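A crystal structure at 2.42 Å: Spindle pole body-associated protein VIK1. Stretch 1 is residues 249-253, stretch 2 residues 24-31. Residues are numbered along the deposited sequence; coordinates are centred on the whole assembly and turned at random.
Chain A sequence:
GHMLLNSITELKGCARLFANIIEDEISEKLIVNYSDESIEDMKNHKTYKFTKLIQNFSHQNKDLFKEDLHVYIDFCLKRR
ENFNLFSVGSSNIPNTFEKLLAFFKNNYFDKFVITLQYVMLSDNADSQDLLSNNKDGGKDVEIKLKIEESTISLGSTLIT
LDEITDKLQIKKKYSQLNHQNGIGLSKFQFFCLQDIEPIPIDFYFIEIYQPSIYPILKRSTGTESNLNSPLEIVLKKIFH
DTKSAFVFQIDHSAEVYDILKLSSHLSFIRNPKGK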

# COMPACT_ATOMS: atom_id res chain seq x y z
N GLN A 249 2.65 -9.39 -2.84
CA GLN A 249 1.90 -10.63 -2.97
C GLN A 249 2.80 -11.67 -3.67
O GLN A 249 3.18 -11.50 -4.84
CB GLN A 249 0.63 -10.34 -3.78
CG GLN A 249 -0.16 -11.56 -4.24
CD GLN A 249 -1.51 -11.70 -3.56
OE1 GLN A 249 -1.80 -11.04 -2.56
NE2 GLN A 249 -2.35 -12.57 -4.11
N ILE A 250 3.18 -12.71 -2.93
CA ILE A 250 4.02 -13.78 -3.47
C ILE A 250 3.20 -15.06 -3.60
O ILE A 250 2.92 -15.74 -2.60
CB ILE A 250 5.34 -13.97 -2.68
CG1 ILE A 250 6.37 -12.93 -3.13
CG2 ILE A 250 5.99 -15.30 -3.00
CD1 ILE A 250 6.45 -11.73 -2.24
N ASP A 251 2.79 -15.37 -4.83
CA ASP A 251 1.92 -16.51 -5.10
C ASP A 251 2.22 -17.25 -6.41
O ASP A 251 3.39 -17.41 -6.79
CB ASP A 251 0.44 -16.09 -5.04
CG ASP A 251 0.05 -15.12 -6.15
OD1 ASP A 251 0.92 -14.67 -6.92
OD2 ASP A 251 -1.17 -14.82 -6.22
N HIS A 252 1.15 -17.68 -7.08
CA HIS A 252 1.21 -18.51 -8.27
C HIS A 252 1.76 -17.83 -9.50
O HIS A 252 2.33 -18.48 -10.38
CB HIS A 252 -0.18 -19.04 -8.57
N SER A 253 1.60 -16.51 -9.53
CA SER A 253 1.76 -15.69 -10.73
C SER A 253 3.09 -15.84 -11.46
O SER A 253 4.11 -16.16 -10.87
CB SER A 253 1.55 -14.21 -10.36
OG SER A 253 0.27 -14.02 -9.77
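Stretch 2, residues 24-31: DEISEKLI

How does stretch 2 run past stretch 1? Ile26 lies in a loop, and a type I beta turn from Ser27 to Leu30 follows, closed by Leu30 N to Ser27 O at 3.0 Å, and Leu30 and Ile31 begin a strand. Stretch 1 leaves its own strand after Ile250. Their nearest CA atoms are Asp251 CA and Ile26 CA, 4.7 Å apart, and no hydrogen bond joins the two stretches among the atoms modelled.

What does Ile26 rest on? Ile26 CG2 meets backbone and side chain alike: it lies 3.3 Å from Ile250 O, 3.8 Å from Ile250 CG2 and 3.8 Å from Asp251 CA. At the end of the turn, Leu30, whose CA-to-CB bond points toward stretch 1, adds a looser apolar contact, Leu30 CD1 lying 4.3 Å from Ile250 CG2.

Where does Glu25, the most covered residue, lie? Its CA-to-CB bond points toward stretch 1, and Glu25 OE1 lies 3.6 Å from His252 CB and 4.0 Å from Asp251 CB. The imidazole of His252 is not modelled.

What surrounds the carboxylate of Asp251? Asp251 OD2 stands 4.2 Å from Glu25 OE1, a proximity of like charges. Within stretch 1, Asp251 OD1 accepts a hydrogen bond from Ser253 N at 3.3 Å, while Gln249 NE2 gives Asp251 OD2 a weak one, also 3.3 Å. These bonds serve Asp251; Glu25 receives none from stretch 1.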

# COMPACT_ATOMS: atom_id res chain seq x y z
N ASP A 24 0.48 -22.22 -0.05
CA ASP A 24 -0.02 -23.37 -0.80
C ASP A 24 -0.06 -23.13 -2.32
O ASP A 24 -0.42 -24.04 -3.07
CB ASP A 24 -1.41 -23.78 -0.28
CG ASP A 24 -2.47 -22.73 -0.54
OD1 ASP A 24 -2.25 -21.55 -0.19
OD2 ASP A 24 -3.54 -23.08 -1.08
N GLU A 25 0.32 -21.94 -2.77
CA GLU A 25 0.32 -21.64 -4.20
C GLU A 25 1.69 -21.39 -4.83
O GLU A 25 1.82 -21.43 -6.05
CB GLU A 25 -0.60 -20.45 -4.50
CG GLU A 25 -2.09 -20.77 -4.49
CD GLU A 25 -2.92 -19.58 -4.92
OE1 GLU A 25 -2.46 -18.81 -5.80
OE2 GLU A 25 -4.05 -19.42 -4.39
N ILE A 26 2.70 -21.11 -4.02
CA ILE A 26 4.01 -20.74 -4.57
C ILE A 26 4.74 -21.95 -5.14
O ILE A 26 4.64 -23.05 -4.60
CB ILE A 26 4.92 -20.01 -3.55
CG1 ILE A 26 5.24 -20.89 -2.34
CG2 ILE A 26 4.30 -18.70 -3.09
CD1 ILE A 26 6.64 -20.68 -1.83
N SER A 27 5.47 -21.74 -6.23
CA SER A 27 6.24 -22.82 -6.84
C SER A 27 7.36 -23.30 -5.91
O SER A 27 7.87 -22.53 -5.08
CB SER A 27 6.82 -22.40 -8.19
OG SER A 27 7.74 -21.33 -8.06
N GLU A 28 7.72 -24.57 -6.06
CA GLU A 28 8.83 -25.14 -5.31
C GLU A 28 10.15 -24.47 -5.71
O GLU A 28 11.16 -24.65 -5.03
CB GLU A 28 8.90 -26.66 -5.50
CG GLU A 28 8.91 -27.12 -6.95
CD GLU A 28 9.75 -28.37 -7.17
OE1 GLU A 28 9.19 -29.41 -7.56
OE2 GLU A 28 10.98 -28.31 -6.93
N LYS A 29 10.13 -23.69 -6.78
CA LYS A 29 11.31 -22.94 -7.21
C LYS A 29 11.59 -21.71 -6.33
O LYS A 29 12.59 -21.00 -6.52
CB LYS A 29 11.19 -22.52 -8.68
N LEU A 30 10.70 -21.47 -5.36
CA LEU A 30 10.91 -20.41 -4.36
C LEU A 30 10.91 -21.04 -2.97
O LEU A 30 9.99 -21.77 -2.60
CB LEU A 30 9.85 -19.31 -4.46
CG LEU A 30 9.81 -18.44 -5.72
CD1 LEU A 30 8.59 -17.52 -5.68
CD2 LEU A 30 11.07 -17.61 -5.88
N ILE A 31 11.98 -20.78 -2.23
CA ILE A 31 12.19 -21.44 -0.95
C ILE A 31 11.94 -20.43 0.15
O ILE A 31 12.70 -19.46 0.31
CB ILE A 31 13.59 -22.11 -0.85
CG1 ILE A 31 13.73 -23.22 -1.91
CG2 ILE A 31 13.85 -22.66 0.55
CD1 ILE A 31 12.56 -24.19 -2.01